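Local coordinates for protein toll (Drosophila melanogaster, PDB 4LXR) that serves as the receptor for cleaved Spätzle, switching on Toll signalling in innate immunity and setting dorsal-ventral polarity in the embryo, at residues S150-R155 and E170-I175; L142-R147 and F166-N171. All blocks are in the same frame, centred on the assembly; numbering follows the deposited sequence.

Contact 1. Residues S150-R155 and E170-I175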
loop_
_atom_site.group_PDB
_atom_site.type_symbol
_atom_site.label_atom_id
_atom_site.label_comp_id
_atom_site.label_asym_id
_atom_site.label_seq_id
_atom_site.Cartn_x
_atom_site.Cartn_y
_atom_site.Cartn_z
ATOM N N SER A 150 -38.782 -12.748 16.034
ATOM C CA SER A 150 -38.656 -11.509 15.291
ATOM C C SER A 150 -37.739 -11.701 14.090
ATOM O O SER A 150 -37.811 -10.939 13.124
ATOM C CB SER A 150 -38.170 -10.370 16.197
ATOM O OG SER A 150 -36.794 -10.464 16.448
ATOM N N HIS A 151 -36.900 -12.736 14.123
ATOM C CA HIS A 151 -35.908 -12.933 13.048
ATOM C C HIS A 151 -35.837 -14.403 12.664
ATOM O O HIS A 151 -35.605 -15.259 13.505
ATOM C CB HIS A 151 -34.521 -12.418 13.459
ATOM C CG HIS A 151 -33.525 -12.368 12.331
ATOM N ND1 HIS A 151 -33.058 -13.501 11.686
ATOM C CD2 HIS A 151 -32.893 -11.319 11.748
ATOM C CE1 HIS A 151 -32.204 -13.146 10.740
ATOM N NE2 HIS A 151 -32.078 -11.831 10.762
ATOM N N LEU A 152 -36.042 -14.684 11.384
ATOM C CA LEU A 152 -36.137 -16.050 10.911
ATOM C C LEU A 152 -35.195 -16.205 9.748
ATOM O O LEU A 152 -35.208 -15.379 8.830
ATOM C CB LEU A 152 -37.581 -16.356 10.423
ATOM C CG LEU A 152 -37.772 -17.667 9.630
ATOM C CD1 LEU A 152 -37.494 -18.887 10.555
ATOM C CD2 LEU A 152 -39.185 -17.771 9.017
ATOM N N GLU A 153 -34.412 -17.276 9.755
ATOM C CA GLU A 153 -33.579 -17.586 8.618
ATOM C C GLU A 153 -33.695 -19.047 8.297
ATOM O O GLU A 153 -33.538 -19.893 9.174
ATOM C CB GLU A 153 -32.081 -17.221 8.884
ATOM C CG GLU A 153 -31.136 -17.627 7.705
ATOM C CD GLU A 153 -29.724 -16.960 7.796
ATOM O OE1 GLU A 153 -28.768 -17.392 7.101
ATOM O OE2 GLU A 153 -29.569 -16.011 8.582
ATOM N N LEU A 154 -33.950 -19.355 7.027
ATOM C CA LEU A 154 -34.072 -20.743 6.613
ATOM C C LEU A 154 -33.271 -20.868 5.368
ATOM O O LEU A 154 -33.430 -20.094 4.428
ATOM C CB LEU A 154 -35.540 -21.149 6.323
ATOM C CG LEU A 154 -36.495 -21.108 7.500
ATOM C CD1 LEU A 154 -37.936 -21.402 7.036
ATOM C CD2 LEU A 154 -36.060 -22.124 8.528
ATOM N N ARG A 155 -32.409 -21.865 5.346
ATOM C CA ARG A 155 -31.596 -22.096 4.182
ATOM C C ARG A 155 -31.526 -23.584 3.941
ATOM O O ARG A 155 -30.795 -24.290 4.635
ATOM C CB ARG A 155 -30.180 -21.547 4.380
ATOM C CG ARG A 155 -29.406 -21.586 3.086
ATOM C CD ARG A 155 -28.059 -20.999 3.157
ATOM N NE ARG A 155 -27.975 -19.546 3.332
ATOM C CZ ARG A 155 -26.872 -18.877 2.995
ATOM N NH1 ARG A 155 -25.876 -19.559 2.455
ATOM N NH2 ARG A 155 -26.748 -17.565 3.172
ATOM N N GLU A 170 -46.492 -13.395 14.026
ATOM C CA GLU A 170 -47.036 -12.043 14.133
ATOM C C GLU A 170 -45.958 -11.061 14.580
ATOM O O GLU A 170 -46.081 -9.855 14.373
ATOM C CB GLU A 170 -48.202 -12.013 15.135
ATOM C CG GLU A 170 -47.775 -12.395 16.551
ATOM C CD GLU A 170 -48.951 -12.762 17.453
ATOM O OE1 GLU A 170 -49.988 -13.199 16.924
ATOM O OE2 GLU A 170 -48.838 -12.609 18.688
ATOM N N ASN A 171 -44.910 -11.566 15.220
ATOM C CA ASN A 171 -43.847 -10.665 15.636
ATOM C C ASN A 171 -42.685 -10.546 14.672
ATOM O O ASN A 171 -41.771 -9.766 14.919
ATOM C CB ASN A 171 -43.380 -10.964 17.060
ATOM C CG ASN A 171 -44.197 -10.193 18.092
ATOM O OD1 ASN A 171 -44.405 -8.984 17.947
ATOM N ND2 ASN A 171 -44.691 -10.890 19.109
ATOM N N LEU A 172 -42.737 -11.290 13.568
ATOM C CA LEU A 172 -41.626 -11.307 12.612
ATOM C C LEU A 172 -41.277 -9.926 12.034
ATOM O O LEU A 172 -42.147 -9.184 11.543
ATOM C CB LEU A 172 -41.861 -12.330 11.490
ATOM C CG LEU A 172 -40.544 -12.951 10.991
ATOM C CD1 LEU A 172 -39.809 -13.636 12.136
ATOM C CD2 LEU A 172 -40.763 -13.940 9.824
ATOM N N GLU A 173 -39.989 -9.594 12.097
ATOM C CA GLU A 173 -39.492 -8.334 11.574
ATOM C C GLU A 173 -38.481 -8.508 10.456
ATOM O O GLU A 173 -38.334 -7.611 9.608
ATOM C CB GLU A 173 -38.919 -7.470 12.699
ATOM C CG GLU A 173 -39.972 -7.132 13.773
ATOM C CD GLU A 173 -39.533 -5.982 14.681
ATOM O OE1 GLU A 173 -38.978 -4.981 14.175
ATOM O OE2 GLU A 173 -39.736 -6.080 15.900
ATOM N N SER A 174 -37.804 -9.657 10.443
ATOM C CA SER A 174 -36.824 -9.964 9.408
ATOM C C SER A 174 -36.954 -11.384 8.914
ATOM O O SER A 174 -37.059 -12.314 9.708
ATOM C CB SER A 174 -35.380 -9.762 9.925
ATOM O OG SER A 174 -35.322 -8.583 10.715
ATOM N N ILE A 175 -36.910 -11.526 7.594
ATOM C CA ILE A 175 -36.916 -12.809 6.928
ATOM C C ILE A 175 -35.632 -12.885 6.140
ATOM O O ILE A 175 -35.315 -11.981 5.365
ATOM C CB ILE A 175 -38.078 -12.931 5.922
ATOM C CG1 ILE A 175 -39.352 -13.351 6.645
ATOM C CG2 ILE A 175 -37.736 -13.953 4.827
ATOM C CD1 ILE A 175 -40.657 -13.152 5.812
HETATM O O HOH W 1 -35.343 -8.867 13.427
#

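Contact 2. Residues L142-R147 and F166-N171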
loop_
_atom_site.group_PDB
_atom_site.type_symbol
_atom_site.label_atom_id
_atom_site.label_comp_id
_atom_site.label_asym_id
_atom_site.label_seq_id
_atom_site.Cartn_x
_atom_site.Cartn_y
_atom_site.Cartn_z
ATOM N N LEU A 142 -43.766 -26.236 10.683
ATOM C CA LEU A 142 -42.547 -26.126 11.515
ATOM C C LEU A 142 -42.657 -25.039 12.595
ATOM O O LEU A 142 -42.309 -25.263 13.764
ATOM C CB LEU A 142 -41.299 -25.890 10.642
ATOM C CG LEU A 142 -39.980 -25.732 11.422
ATOM C CD1 LEU A 142 -39.629 -27.013 12.199
ATOM C CD2 LEU A 142 -38.809 -25.273 10.549
ATOM N N LEU A 143 -43.192 -23.879 12.222
ATOM C CA LEU A 143 -43.127 -22.689 13.081
ATOM C C LEU A 143 -44.451 -22.397 13.765
ATOM O O LEU A 143 -44.790 -21.241 14.065
ATOM C CB LEU A 143 -42.644 -21.471 12.272
ATOM C CG LEU A 143 -41.239 -21.654 11.645
ATOM C CD1 LEU A 143 -40.931 -20.517 10.689
ATOM C CD2 LEU A 143 -40.168 -21.752 12.731
ATOM N N THR A 144 -45.196 -23.464 14.026
ATOM C CA THR A 144 -46.431 -23.349 14.776
ATOM C C THR A 144 -46.156 -22.745 16.142
ATOM O O THR A 144 -45.267 -23.194 16.844
ATOM C CB THR A 144 -47.098 -24.738 14.946
ATOM O OG1 THR A 144 -47.400 -25.259 13.647
ATOM C CG2 THR A 144 -48.371 -24.650 15.818
ATOM N N ASP A 145 -46.943 -21.731 16.500
ATOM C CA ASP A 145 -46.878 -21.078 17.800
ATOM C C ASP A 145 -45.587 -20.303 18.069
ATOM O O ASP A 145 -45.325 -19.954 19.221
ATOM C CB ASP A 145 -47.114 -22.065 18.953
ATOM C CG ASP A 145 -48.481 -22.744 18.887
ATOM O OD1 ASP A 145 -49.424 -22.180 18.277
ATOM O OD2 ASP A 145 -48.593 -23.861 19.447
ATOM N N MET A 146 -44.785 -20.023 17.041
ATOM C CA MET A 146 -43.561 -19.246 17.263
ATOM C C MET A 146 -43.902 -17.756 17.256
ATOM O O MET A 146 -43.358 -16.995 16.441
ATOM C CB MET A 146 -42.493 -19.560 16.203
ATOM C CG MET A 146 -42.025 -21.022 16.184
ATOM S SD MET A 146 -41.136 -21.507 17.687
ATOM C CE MET A 146 -39.565 -20.672 17.465
ATOM N N ARG A 147 -44.801 -17.345 18.150
ATOM C CA ARG A 147 -45.348 -15.989 18.121
ATOM C C ARG A 147 -44.410 -14.939 18.741
ATOM O O ARG A 147 -44.762 -13.761 18.834
ATOM C CB ARG A 147 -46.761 -15.940 18.744
ATOM C CG ARG A 147 -47.844 -16.682 17.920
ATOM C CD ARG A 147 -49.276 -16.175 18.186
ATOM N NE ARG A 147 -50.276 -16.852 17.345
ATOM C CZ ARG A 147 -50.788 -16.348 16.221
ATOM N NH1 ARG A 147 -50.401 -15.150 15.789
ATOM N NH2 ARG A 147 -51.683 -17.038 15.519
ATOM N N PHE A 166 -46.299 -19.159 7.763
ATOM C CA PHE A 166 -46.319 -17.832 8.372
ATOM C C PHE A 166 -47.484 -17.536 9.306
ATOM O O PHE A 166 -47.569 -16.420 9.849
ATOM C CB PHE A 166 -46.250 -16.765 7.265
ATOM C CG PHE A 166 -45.100 -16.978 6.307
ATOM C CD1 PHE A 166 -43.843 -16.467 6.594
ATOM C CD2 PHE A 166 -45.272 -17.713 5.145
ATOM C CE1 PHE A 166 -42.778 -16.670 5.726
ATOM C CE2 PHE A 166 -44.211 -17.927 4.280
ATOM C CZ PHE A 166 -42.951 -17.388 4.574
ATOM N N ASP A 167 -48.357 -18.524 9.517
ATOM C CA ASP A 167 -49.587 -18.351 10.319
ATOM C C ASP A 167 -49.355 -17.678 11.683
ATOM O O ASP A 167 -50.107 -16.799 12.071
ATOM C CB ASP A 167 -50.297 -19.712 10.542
ATOM C CG ASP A 167 -51.325 -20.053 9.444
ATOM O OD1 ASP A 167 -51.329 -19.378 8.396
ATOM O OD2 ASP A 167 -52.126 -21.007 9.632
ATOM N N ASP A 168 -48.312 -18.082 12.411
ATOM C CA ASP A 168 -48.155 -17.602 13.794
ATOM C C ASP A 168 -47.003 -16.597 13.992
ATOM O O ASP A 168 -46.607 -16.291 15.128
ATOM C CB ASP A 168 -48.003 -18.804 14.733
ATOM C CG ASP A 168 -49.234 -19.715 14.719
ATOM O OD1 ASP A 168 -50.364 -19.189 14.628
ATOM O OD2 ASP A 168 -49.074 -20.946 14.779
ATOM N N LEU A 169 -46.479 -16.064 12.892
ATOM C CA LEU A 169 -45.283 -15.211 12.963
ATOM C C LEU A 169 -45.644 -13.727 13.066
ATOM O O LEU A 169 -45.185 -12.906 12.281
ATOM C CB LEU A 169 -44.391 -15.479 11.756
ATOM C CG LEU A 169 -44.110 -16.969 11.557
ATOM C CD1 LEU A 169 -43.153 -17.191 10.399
ATOM C CD2 LEU A 169 -43.579 -17.595 12.838
ATOM N N GLU A 170 -46.492 -13.395 14.026
ATOM C CA GLU A 170 -47.036 -12.043 14.133
ATOM C C GLU A 170 -45.958 -11.061 14.580
ATOM O O GLU A 170 -46.081 -9.855 14.373
ATOM C CB GLU A 170 -48.202 -12.013 15.135
ATOM C CG GLU A 170 -47.775 -12.395 16.551
ATOM C CD GLU A 170 -48.951 -12.762 17.453
ATOM O OE1 GLU A 170 -49.988 -13.199 16.924
ATOM O OE2 GLU A 170 -48.838 -12.609 18.688
ATOM N N ASN A 171 -44.910 -11.566 15.220
ATOM C CA ASN A 171 -43.847 -10.665 15.636
ATOM C C ASN A 171 -42.685 -10.546 14.672
ATOM O O ASN A 171 -41.771 -9.766 14.919
ATOM C CB ASN A 171 -43.380 -10.964 17.060
ATOM C CG ASN A 171 -44.197 -10.193 18.092
ATOM O OD1 ASN A 171 -44.405 -8.984 17.947
ATOM N ND2 ASN A 171 -44.691 -10.890 19.109
HETATM O O HOH W 2 -46.199 -19.919 11.940
HETATM O O HOH W 3 -43.519 -14.103 15.347
HETATM O O HOH W 4 -49.935 -14.298 12.693
HETATM O O HOH W 5 -46.750 -12.571 20.716
#

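Contact 1. Residues S150-R155 and E170-I175
The imidazole of His151 is met by the CB of Ser174, which comes in obliquely, neither squarely over the ring nor at its rim, and lies 3.5 Å from ring atom CD2. Both residues point to one face of a parallel strand pair, 151-155 beside 174-176. The strands belong to LRR 1 and LRR 2, consecutive coils of the leucine-rich-repeat solenoid in the Toll ectodomain. CG of His151 stands anti to the backbone N (chi1 -170°), which starts the ring off alongside its own carbonyl carbon. Leu152 and Ile175 pair in the same register but send their side chains to the other face.

The backbone carries the polar part. The carbonyl O of Ser150 accepts two N-H groups. Ser174 N donates to Ser150 O at 3.0 Å, nearly along the C=O axis. Glu173 N donates to Ser150 O at 2.8 Å, from 24° out of the carbonyl plane. The third bond runs from Leu152 N to Ser174 O at 3.1 Å.

Leu172 packs over the start of the first strand. Its CD1 lies 3.4 Å from Ser150 C and also reaches Leu152 CB, beside the peptide link that opens the strand. Further out, Glu173 OE1 forms a salt bridge to Lys197. Spätzle also covers this part: Ser150 and His151 pack on Leu107 of one Spätzle C-106 chain. On the other Spätzle C-106 chain, Arg7 pairs with Glu153 and Asp55 with Arg155.

A water also donates to Ser150 O, at 3.2 Å, and lies 2.7 Å from Ser174 OG, so it bridges the two residues.

Contact 2. Residues L142-R147 and F166-N171
Arg147 meets Asp168 and Glu170 from the neighbouring turn. CG of Asp168 is anti to its carbonyl carbon (chi1 -62°), which sets the carboxylate between Asp145 N and Arg147. CG of Glu170 sits between its backbone N and carbonyl carbon (chi1 62°), and the chain runs extended beyond it to Arg147. The arginine chain is extended from CG to NE. Two conformers of Arg147 are deposited. In the one given, the guanidinium has Asp168 OD1 over one face and Glu170 OE1 at the edge, near its plane. NH2 of this conformer lies 2.7 Å from Asp168 OD1 in a salt bridge. Arg147 NH1 makes a second one to Glu170 OE1, whose modelled length is doubtful.

The other oxygen of Asp168 works on the backbone. Asp145 N, in the type II turn from Leu143 to Met146, donates to Asp168 OD2 at 2.8 Å in a nearly straight bond. It comes on the anti side, 33° out of the carboxylate plane. Asn171 ND2 donates to Arg147 O at 2.9 Å. Water joins Leu143 O to Asp168 N, and another joins Met146 O to Asn171 N. Beneath the polar layer, Leu169 CD1 touches Leu143 CD1 at 4.0 Å, the two side chains crossing at about a right angle.

These are the convex-side turns of adjacent solenoid coils. An alanine in place of Asp168 would probably leave Asp145 N without its carboxylate acceptor and Arg147 NH2 without its carboxylate mate.

Asp145 OD1 also comes within 3.7 Å of Asp168 OD2. The nearby cation of Arg147 probably offsets part of the repulsion between these two carboxylates.

How the contacts relate
Contact 1 and contact 2 join the same neighbouring coils at different points, with centres about 9 Å apart. Residues Glu170 and Asn171 belong to both, where the chain passes from the outer turn into the next strand. Leucine packing connects them: Leu152 CD2 of contact 1 lies 3.7 Å from Leu143 CD1 of contact 2 and 4.2 Å from Leu169 CD1. Ile175 CD1 also touches Phe166 CE1, at 4.1 Å. The two differ in their surroundings. Strand 151-155 in contact 1 meets both chains of the Spätzle dimer, whereas no other chain of the assembly touches 142-147 or 166-171.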